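Local coordinates for protein SusD homolog (Bacteroides thetaiotaomicron VPI-5482, PDB 3IHV) that probably binds glycans at the cell surface as an outer-membrane lipoprotein of the SusD family, helping its partner transporter to take them up, at residues D50-E55 and A300-V305; A326-T331 and K370-K375. All coordinates share one frame; numbering follows the deposited sequence.

In a largely helical SusD-like chain, contact 1 pairs two short strands, 52-54 and 302-304, with 244 residues between its segments, joining the N-terminal family region to the SusD family region. Contact 2 comes later and is more local, setting strand 325-330 against the N-terminal end of helix 373-376. Both lie on the same side of the chain's centre, about 15 Å apart between centres and about 6 Å between nearest atoms, without touching. Strand 367-368 relates them: it pairs with strand 325-330 in a small antiparallel sheet, and its Thr367 and Pro368 touch side chains of 300-305. Together they probably tie the early part of the chain to the SusD family region.

Contact 1 (D50-E55 and A300-V305); sequences DISQVE and ANVKVV
Gln53 and Lys303 form the hydrogen-bonded pair at the middle of a two-stranded antiparallel sheet, an example of how a very small sheet can join distant parts of a mostly helical SusD-like fold. Their mutual backbone bonds are Gln53 N to Lys303 O at 2.9 Å and Lys303 N to Gln53 O at 2.8 Å. Val305 N bonds to Ile51 O at one end, and Glu55 N bonds to Asn301 O at the other. Ser52 with Val304 and Val54 with Val302 are the non-hydrogen-bonded pairs. Here CA-H...O contacts add to the backbone bonds, as where Ser52 CA lies 3.3 Å from Lys303 O.

Van der Waals contacts differ between the faces. On the face of Ser52, Val54, Val302 and Val304, Ser52 CB meets Val302 CG1 at 4.1 Å. On the face of Gln53, the Lys303 chain runs beside that of Glu55 in the same direction. Lys303 CG, anti to its carbonyl carbon (chi1 -59°), lies 3.6 Å from Glu55 CA, and further out Lys303 CE lies 3.8 Å from Glu55 CG. Apart from both faces, Val305, the N-cap residue of helix 306-313, rests its CG2 against backbone atoms, Ser52 N and the carbonyl carbon of Ile51.

Polar ends are held separately. Glu55 OE1 forms a salt bridge with Arg63, whereas Lys303 NZ bonds to the carbonyls of Asn365 and Ala300, and the two charged groups, though near, are not in contact. Asp50 bridges to Arg469. Gln53 NE2 donates to Asn501 O and also to a water at 3.1 Å, which in turn donates to Val304 O at 2.8 Å and thereby links the side chain to the opposite strand.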
ATOM      1  N   ASP A  50       1.776 -15.018  -3.181  1.00  6.81           N
ATOM      2  CA  ASP A  50       0.787 -15.974  -3.633  1.00  6.57           C
ATOM      3  C   ASP A  50      -0.270 -15.382  -4.552  1.00  6.99           C
ATOM      4  O   ASP A  50      -1.019 -16.140  -5.165  1.00  7.17           O
ATOM      5  CB  ASP A  50       0.131 -16.706  -2.471  1.00  6.65           C
ATOM      6  CG  ASP A  50      -0.437 -15.784  -1.389  1.00  7.90           C
ATOM      7  OD1 ASP A  50      -0.026 -14.588  -1.271  1.00  7.79           O
ATOM      8  OD2 ASP A  50      -1.281 -16.299  -0.604  1.00 10.05           O
ATOM      9  N   ILE A  51      -0.343 -14.057  -4.645  1.00  7.33           N
ATOM     10  CA  ILE A  51      -1.358 -13.424  -5.472  1.00  7.29           C
ATOM     11  C   ILE A  51      -0.844 -12.694  -6.694  1.00  7.83           C
ATOM     12  O   ILE A  51      -1.577 -12.598  -7.664  1.00  6.43           O
ATOM     13  CB  ILE A  51      -2.294 -12.489  -4.613  1.00  7.20           C
ATOM     14  CG1 ILE A  51      -1.658 -11.171  -4.232  1.00  9.35           C
ATOM     15  CG2 ILE A  51      -2.806 -13.266  -3.382  1.00  9.23           C
ATOM     16  CD1 ILE A  51      -2.599 -10.147  -3.531  1.00  8.88           C
ATOM     17  N   SER A  52       0.411 -12.196  -6.673  1.00  7.77           N
ATOM     18  CA  SER A  52       0.906 -11.475  -7.807  1.00  7.93           C
ATOM     19  C   SER A  52       2.399 -11.615  -7.991  1.00  6.91           C
ATOM     20  O   SER A  52       3.151 -11.946  -7.047  1.00  6.99           O
ATOM     21  CB  SER A  52       0.501  -9.987  -7.744  1.00  7.51           C
ATOM     22  OG  SER A  52       1.245  -9.307  -6.790  1.00  9.14           O
ATOM     23  N   GLN A  53       2.809 -11.321  -9.220  1.00  7.81           N
ATOM     24  CA  GLN A  53       4.210 -11.377  -9.597  1.00  6.73           C
ATOM     25  C   GLN A  53       4.426 -10.486 -10.791  1.00  6.43           C
ATOM     26  O   GLN A  53       3.473 -10.088 -11.505  1.00  6.59           O
ATOM     27  CB  GLN A  53       4.622 -12.828  -9.951  1.00  7.10           C
ATOM     28  CG  GLN A  53       3.873 -13.449 -11.151  1.00  7.86           C
ATOM     29  CD  GLN A  53       4.411 -14.806 -11.563  1.00  9.16           C
ATOM     30  OE1 GLN A  53       5.582 -15.098 -11.352  1.00  8.03           O
ATOM     31  NE2 GLN A  53       3.567 -15.624 -12.209  1.00  7.91           N
ATOM     32  N   VAL A  54       5.690 -10.207 -11.060  1.00  6.66           N
ATOM     33  CA  VAL A  54       6.015  -9.427 -12.235  1.00  6.84           C
ATOM     34  C   VAL A  54       5.838 -10.292 -13.512  1.00  6.95           C
ATOM     35  O   VAL A  54       5.966 -11.503 -13.469  1.00  6.70           O
ATOM     36  CB  VAL A  54       7.430  -8.864 -12.150  1.00  6.22           C
ATOM     37  CG1 VAL A  54       8.507  -9.985 -12.349  1.00  7.26           C
ATOM     38  CG2 VAL A  54       7.602  -7.760 -13.175  1.00  8.04           C
ATOM     39  N   GLU A  55       5.540  -9.642 -14.634  1.00  8.32           N
ATOM     40  CA  GLU A  55       5.401 -10.286 -15.925  1.00  9.10           C
ATOM     41  C   GLU A  55       6.685 -11.022 -16.340  1.00 10.63           C
ATOM     42  O   GLU A  55       7.787 -10.619 -15.972  1.00 10.89           O
ATOM     43  CB  GLU A  55       5.107  -9.207 -16.993  1.00  9.46           C
ATOM     44  CG  GLU A  55       4.881  -9.703 -18.412  1.00 12.11           C
ATOM     45  CD  GLU A  55       6.132 -10.037 -19.204  1.00 14.22           C
ATOM     46  OE1 GLU A  55       7.254  -9.535 -18.905  1.00 12.18           O
ATOM     47  OE2 GLU A  55       5.955 -10.829 -20.163  1.00 18.03           O
ATOM     48  N   ALA A 300       1.110  -2.727 -17.846  1.00  7.31           N
ATOM     49  CA  ALA A 300       0.415  -3.823 -17.143  1.00  7.18           C
ATOM     50  C   ALA A 300       1.323  -4.998 -16.826  1.00  7.74           C
ATOM     51  O   ALA A 300       1.066  -6.121 -17.233  1.00  7.47           O
ATOM     52  CB  ALA A 300      -0.826  -4.293 -17.967  1.00  5.91           C
ATOM     53  N   ASN A 301       2.406  -4.695 -16.144  1.00  7.79           N
ATOM     54  CA  ASN A 301       3.418  -5.667 -15.784  1.00  7.98           C
ATOM     55  C   ASN A 301       3.151  -6.440 -14.490  1.00  7.20           C
ATOM     56  O   ASN A 301       3.926  -7.365 -14.134  1.00  7.65           O
ATOM     57  CB  ASN A 301       4.795  -4.970 -15.716  1.00  8.35           C
ATOM     58  CG  ASN A 301       5.252  -4.492 -17.054  1.00 12.20           C
ATOM     59  OD1 ASN A 301       5.074  -5.188 -18.040  1.00 11.77           O
ATOM     60  ND2 ASN A 301       5.907  -3.337 -17.089  1.00 15.39           N
ATOM     61  N   VAL A 302       2.088  -6.084 -13.767  1.00  6.59           N
ATOM     62  CA  VAL A 302       1.716  -6.818 -12.563  1.00  6.60           C
ATOM     63  C   VAL A 302       0.755  -7.916 -13.028  1.00  7.46           C
ATOM     64  O   VAL A 302      -0.324  -7.632 -13.572  1.00  5.70           O
ATOM     65  CB  VAL A 302       1.010  -5.931 -11.508  1.00  6.79           C
ATOM     66  CG1 VAL A 302       0.474  -6.840 -10.363  1.00  6.29           C
ATOM     67  CG2 VAL A 302       2.005  -4.824 -11.002  1.00  6.06           C
ATOM     68  N   LYS A 303       1.176  -9.161 -12.841  1.00  7.02           N
ATOM     69  CA  LYS A 303       0.411 -10.290 -13.280  1.00  6.76           C
ATOM     70  C   LYS A 303      -0.123 -11.050 -12.074  1.00  7.11           C
ATOM     71  O   LYS A 303       0.499 -11.065 -11.018  1.00  8.10           O
ATOM     72  CB  LYS A 303       1.285 -11.208 -14.155  1.00  6.98           C
ATOM     73  CG  LYS A 303       1.844 -10.543 -15.376  1.00  7.49           C
ATOM     74  CD  LYS A 303       0.736  -9.857 -16.205  1.00  6.95           C
ATOM     75  CE  LYS A 303       1.208  -9.477 -17.594  1.00  6.88           C
ATOM     76  NZ  LYS A 303       0.073  -8.765 -18.316  1.00  6.92           N
ATOM     77  N   VAL A 304      -1.289 -11.649 -12.243  1.00  7.25           N
ATOM     78  CA  VAL A 304      -1.955 -12.354 -11.156  1.00  6.88           C
ATOM     79  C   VAL A 304      -1.570 -13.824 -11.132  1.00  7.36           C
ATOM     80  O   VAL A 304      -1.621 -14.512 -12.167  1.00  6.08           O
ATOM     81  CB  VAL A 304      -3.504 -12.243 -11.263  1.00  7.69           C
ATOM     82  CG1 VAL A 304      -4.194 -13.017 -10.102  1.00  6.88           C
ATOM     83  CG2 VAL A 304      -3.940 -10.777 -11.324  1.00  6.37           C
ATOM     84  N   VAL A 305      -1.198 -14.323  -9.951  1.00  5.90           N
ATOM     85  CA  VAL A 305      -0.838 -15.732  -9.824  1.00  6.38           C
ATOM     86  C   VAL A 305      -2.089 -16.568 -10.063  1.00  5.80           C
ATOM     87  O   VAL A 305      -3.098 -16.385  -9.375  1.00  5.72           O
ATOM     88  CB  VAL A 305      -0.162 -16.001  -8.482  1.00  6.35           C
ATOM     89  CG1 VAL A 305       0.099 -17.514  -8.262  1.00  4.52           C
ATOM     90  CG2 VAL A 305       1.185 -15.186  -8.366  1.00  7.77           C
TER
HETATM   91  O   HOH W   1       0.854 -14.919 -13.457  1.00  7.99           O

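Contact 2 (A326-T331 and K370-K375)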
ATOM      1  N   ALA A 326      -8.474  -8.849 -13.914  1.00  5.46           N
ATOM      2  CA  ALA A 326      -8.818  -8.691 -15.304  1.00  4.94           C
ATOM      3  C   ALA A 326      -8.317  -9.877 -16.107  1.00  4.82           C
ATOM      4  O   ALA A 326      -7.120 -10.108 -16.184  1.00  5.86           O
ATOM      5  CB  ALA A 326      -8.204  -7.406 -15.903  1.00  4.02           C
ATOM      6  N   ASN A 327      -9.236 -10.605 -16.710  1.00  4.58           N
ATOM      7  CA  ASN A 327      -8.882 -11.714 -17.600  1.00  4.83           C
ATOM      8  C   ASN A 327      -8.885 -11.237 -19.048  1.00  5.05           C
ATOM      9  O   ASN A 327      -8.907 -12.054 -19.976  1.00  6.18           O
ATOM     10  CB  ASN A 327      -9.858 -12.882 -17.408  1.00  6.05           C
ATOM     11  CG  ASN A 327     -11.281 -12.562 -17.853  1.00  6.22           C
ATOM     12  OD1 ASN A 327     -11.628 -11.414 -18.170  1.00  7.03           O
ATOM     13  ND2 ASN A 327     -12.123 -13.597 -17.906  1.00  6.95           N
ATOM     14  N   TYR A 328      -8.763  -9.921 -19.225  1.00  4.94           N
ATOM     15  CA  TYR A 328      -8.913  -9.279 -20.524  1.00  5.07           C
ATOM     16  C   TYR A 328      -7.897  -8.189 -20.672  1.00  4.70           C
ATOM     17  O   TYR A 328      -7.304  -7.761 -19.693  1.00  5.06           O
ATOM     18  CB  TYR A 328     -10.309  -8.619 -20.594  1.00  4.67           C
ATOM     19  CG  TYR A 328     -10.575  -7.601 -19.496  1.00  5.73           C
ATOM     20  CD1 TYR A 328     -10.177  -6.265 -19.636  1.00  6.48           C
ATOM     21  CD2 TYR A 328     -11.188  -7.971 -18.300  1.00  6.30           C
ATOM     22  CE1 TYR A 328     -10.406  -5.328 -18.649  1.00  4.53           C
ATOM     23  CE2 TYR A 328     -11.408  -7.043 -17.289  1.00  5.04           C
ATOM     24  CZ  TYR A 328     -11.031  -5.707 -17.477  1.00  7.58           C
ATOM     25  OH  TYR A 328     -11.224  -4.769 -16.475  1.00  6.95           O
ATOM     26  N   GLN A 329      -7.760  -7.704 -21.901  1.00  4.72           N
ATOM     27  CA  GLN A 329      -6.906  -6.570 -22.222  1.00  4.98           C
ATOM     28  C   GLN A 329      -7.685  -5.752 -23.260  1.00  5.77           C
ATOM     29  O   GLN A 329      -8.684  -6.202 -23.800  1.00  6.29           O
ATOM     30  CB  GLN A 329      -5.590  -7.052 -22.865  1.00  4.98           C
ATOM     31  CG  GLN A 329      -5.723  -7.844 -24.167  1.00  4.88           C
ATOM     32  CD  GLN A 329      -4.338  -8.138 -24.735  1.00  7.52           C
ATOM     33  OE1 GLN A 329      -3.446  -7.285 -24.641  1.00 10.94           O
ATOM     34  NE2 GLN A 329      -4.130  -9.344 -25.244  1.00  8.56           N
ATOM     35  N   TYR A 330      -7.193  -4.563 -23.567  1.00  6.50           N
ATOM     36  CA  TYR A 330      -7.810  -3.717 -24.559  1.00  6.63           C
ATOM     37  C   TYR A 330      -6.851  -3.624 -25.751  1.00  7.41           C
ATOM     38  O   TYR A 330      -5.698  -3.191 -25.585  1.00  7.42           O
ATOM     39  CB  TYR A 330      -8.036  -2.331 -23.998  1.00  6.03           C
ATOM     40  CG  TYR A 330      -9.021  -2.304 -22.875  1.00  6.38           C
ATOM     41  CD1 TYR A 330     -10.373  -2.522 -23.106  1.00  5.07           C
ATOM     42  CD2 TYR A 330      -8.610  -2.074 -21.576  1.00  4.72           C
ATOM     43  CE1 TYR A 330     -11.303  -2.512 -22.036  1.00  6.43           C
ATOM     44  CE2 TYR A 330      -9.518  -2.039 -20.531  1.00  4.85           C
ATOM     45  CZ  TYR A 330     -10.858  -2.272 -20.757  1.00  6.86           C
ATOM     46  OH  TYR A 330     -11.757  -2.234 -19.692  1.00  6.34           O
ATOM     47  N   THR A 331      -7.342  -4.014 -26.919  1.00  8.88           N
ATOM     48  CA  THR A 331      -6.608  -3.927 -28.174  1.00 10.22           C
ATOM     49  C   THR A 331      -7.043  -2.586 -28.817  1.00 10.81           C
ATOM     50  O   THR A 331      -7.853  -1.842 -28.249  1.00  9.94           O
ATOM     51  CB  THR A 331      -6.984  -5.117 -29.120  1.00 11.15           C
ATOM     52  OG1 THR A 331      -8.315  -4.942 -29.599  1.00 10.81           O
ATOM     53  CG2 THR A 331      -6.886  -6.433 -28.381  1.00 12.56           C
ATOM     54  N   LYS A 370      -8.518  -3.338 -10.766  1.00  7.63           N
ATOM     55  CA  LYS A 370      -8.875  -2.213  -9.893  1.00  6.58           C
ATOM     56  C   LYS A 370      -8.553  -0.851 -10.498  1.00  7.15           C
ATOM     57  O   LYS A 370      -9.227   0.130 -10.197  1.00  6.35           O
ATOM     58  CB  LYS A 370      -8.161  -2.355  -8.565  1.00  7.51           C
ATOM     59  CG  LYS A 370      -8.685  -3.530  -7.775  1.00  5.61           C
ATOM     60  CD  LYS A 370      -7.996  -3.720  -6.437  1.00  5.84           C
ATOM     61  CE  LYS A 370      -8.783  -4.718  -5.572  1.00  6.73           C
ATOM     62  NZ  LYS A 370      -8.212  -5.054  -4.205  1.00  4.32           N
ATOM     63  N   TRP A 371      -7.489  -0.803 -11.295  1.00  6.30           N
ATOM     64  CA  TRP A 371      -7.036   0.446 -11.907  1.00  7.30           C
ATOM     65  C   TRP A 371      -7.159   0.416 -13.438  1.00  7.90           C
ATOM     66  O   TRP A 371      -6.303   0.915 -14.163  1.00  7.93           O
ATOM     67  CB  TRP A 371      -5.642   0.857 -11.378  1.00  7.63           C
ATOM     68  CG  TRP A 371      -5.640   0.838  -9.874  1.00  5.39           C
ATOM     69  CD1 TRP A 371      -6.120   1.816  -9.047  1.00  5.76           C
ATOM     70  CD2 TRP A 371      -5.254  -0.259  -9.018  1.00  5.99           C
ATOM     71  NE1 TRP A 371      -6.052   1.400  -7.729  1.00  7.02           N
ATOM     72  CE2 TRP A 371      -5.486   0.156  -7.684  1.00  7.37           C
ATOM     73  CE3 TRP A 371      -4.647  -1.500  -9.241  1.00  5.18           C
ATOM     74  CZ2 TRP A 371      -5.209  -0.659  -6.582  1.00  6.04           C
ATOM     75  CZ3 TRP A 371      -4.369  -2.323  -8.143  1.00  6.13           C
ATOM     76  CH2 TRP A 371      -4.633  -1.878  -6.823  1.00  8.77           C
ATOM     77  N   ASP A 372      -8.287  -0.134 -13.899  1.00  7.85           N
ATOM     78  CA  ASP A 372      -8.634  -0.151 -15.294  1.00  7.44           C
ATOM     79  C   ASP A 372      -9.070   1.263 -15.765  1.00  8.20           C
ATOM     80  O   ASP A 372     -10.232   1.690 -15.604  1.00  7.97           O
ATOM     81  CB  ASP A 372      -9.735  -1.166 -15.521  1.00  8.74           C
ATOM     82  CG  ASP A 372     -10.098  -1.301 -16.967  1.00  9.28           C
ATOM     83  OD1 ASP A 372      -9.836  -0.344 -17.758  1.00  8.86           O
ATOM     84  OD2 ASP A 372     -10.690  -2.332 -17.289  1.00  9.76           O
ATOM     85  N   ILE A 373      -8.108   1.985 -16.322  1.00  7.46           N
ATOM     86  CA  ILE A 373      -8.341   3.351 -16.792  1.00  7.26           C
ATOM     87  C   ILE A 373      -9.457   3.427 -17.877  1.00  7.61           C
ATOM     88  O   ILE A 373     -10.319   4.293 -17.803  1.00  6.90           O
ATOM     89  CB  ILE A 373      -7.018   4.003 -17.273  1.00  7.33           C
ATOM     90  CG1 ILE A 373      -6.089   4.233 -16.084  1.00  8.07           C
ATOM     91  CG2 ILE A 373      -7.295   5.301 -18.015  1.00  8.13           C
ATOM     92  CD1 ILE A 373      -4.694   4.778 -16.452  1.00  6.12           C
ATOM     93  N   GLN A 374      -9.414   2.532 -18.865  1.00  6.65           N
ATOM     94  CA  GLN A 374     -10.392   2.531 -19.934  1.00  8.67           C
ATOM     95  C   GLN A 374     -11.798   2.355 -19.361  1.00  8.64           C
ATOM     96  O   GLN A 374     -12.729   3.011 -19.789  1.00  9.59           O
ATOM     97  CB  GLN A 374     -10.075   1.409 -20.901  1.00  8.66           C
ATOM     98  CG  GLN A 374     -11.075   1.193 -22.003  1.00  9.54           C
ATOM     99  CD  GLN A 374     -11.088   2.296 -23.043  1.00 12.38           C
ATOM    100  OE1 GLN A 374     -10.062   2.947 -23.330  1.00 11.30           O
ATOM    101  NE2 GLN A 374     -12.230   2.457 -23.671  1.00 17.62           N
ATOM    102  N   LYS A 375     -11.926   1.462 -18.386  1.00  9.28           N
ATOM    103  CA  LYS A 375     -13.190   1.232 -17.720  1.00  9.79           C
ATOM    104  C   LYS A 375     -13.668   2.403 -16.842  1.00  9.02           C
ATOM    105  O   LYS A 375     -14.839   2.770 -16.891  1.00  8.65           O
ATOM    106  CB  LYS A 375     -13.091  -0.001 -16.804  1.00  9.26           C
ATOM    107  CG  LYS A 375     -14.427  -0.356 -16.133  1.00 12.13           C
ATOM    108  CD  LYS A 375     -14.320  -1.552 -15.197  1.00 12.69           C
ATOM    109  CE  LYS A 375     -15.703  -1.969 -14.700  1.00 17.76           C
ATOM    110  NZ  LYS A 375     -15.565  -2.959 -13.592  1.00 21.51           N
TER
HETATM  111  O   HOH W   2     -14.194  -5.235 -15.732  1.00 25.03           O
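The backbones of 326-331 and 370-375 stand well apart where Tyr330 and Gln374 face each other, their CA atoms 8.2 Å from one another, and long side chains span the gap between a strand and a helix N-terminus. Strand 325-330 is the middle one of a three-stranded antiparallel sheet, while Asp372 is the N-cap of helix 373-376. The contact illustrates how one capping residue can also receive tyrosines from a neighbouring sheet.

Two phenol groups converge on a single oxygen. Tyr328 OH donates to the anti lone pair of Asp372 OD2 at 2.6 Å, and Tyr330 OH donates to the syn lone pair of the same OD2, also at 2.6 Å. Tyr330 and Asp372 meet tip to tip, their planes 59° apart. The first torsion of Asp372 sets CG anti to the backbone N (chi1 -177°); while OD2 meets the tyrosines, the other oxygen, OD1, accepts from Lys375 N at 2.8 Å. The three donors and the helix N-terminus would probably favour the ionised carboxylate. An alanine in place of Asp372 would probably leave both tyrosine hydroxyls without this shared acceptor and Lys375 N without its cap.

Gln374 packs its aliphatic part on the Tyr330 ring, with CG over the centre in a CH-pi contact, 3.7 Å from the centroid, and CB 3.5 Å from CE2. The chain bends at chi2 (70°), which places CD, and OE1 accepts from Arg295 NH1. A water bridges Tyr328 OH and Lys375 NZ, donating to the hydroxyl at 3.1 Å and accepting a weak bond from the amine.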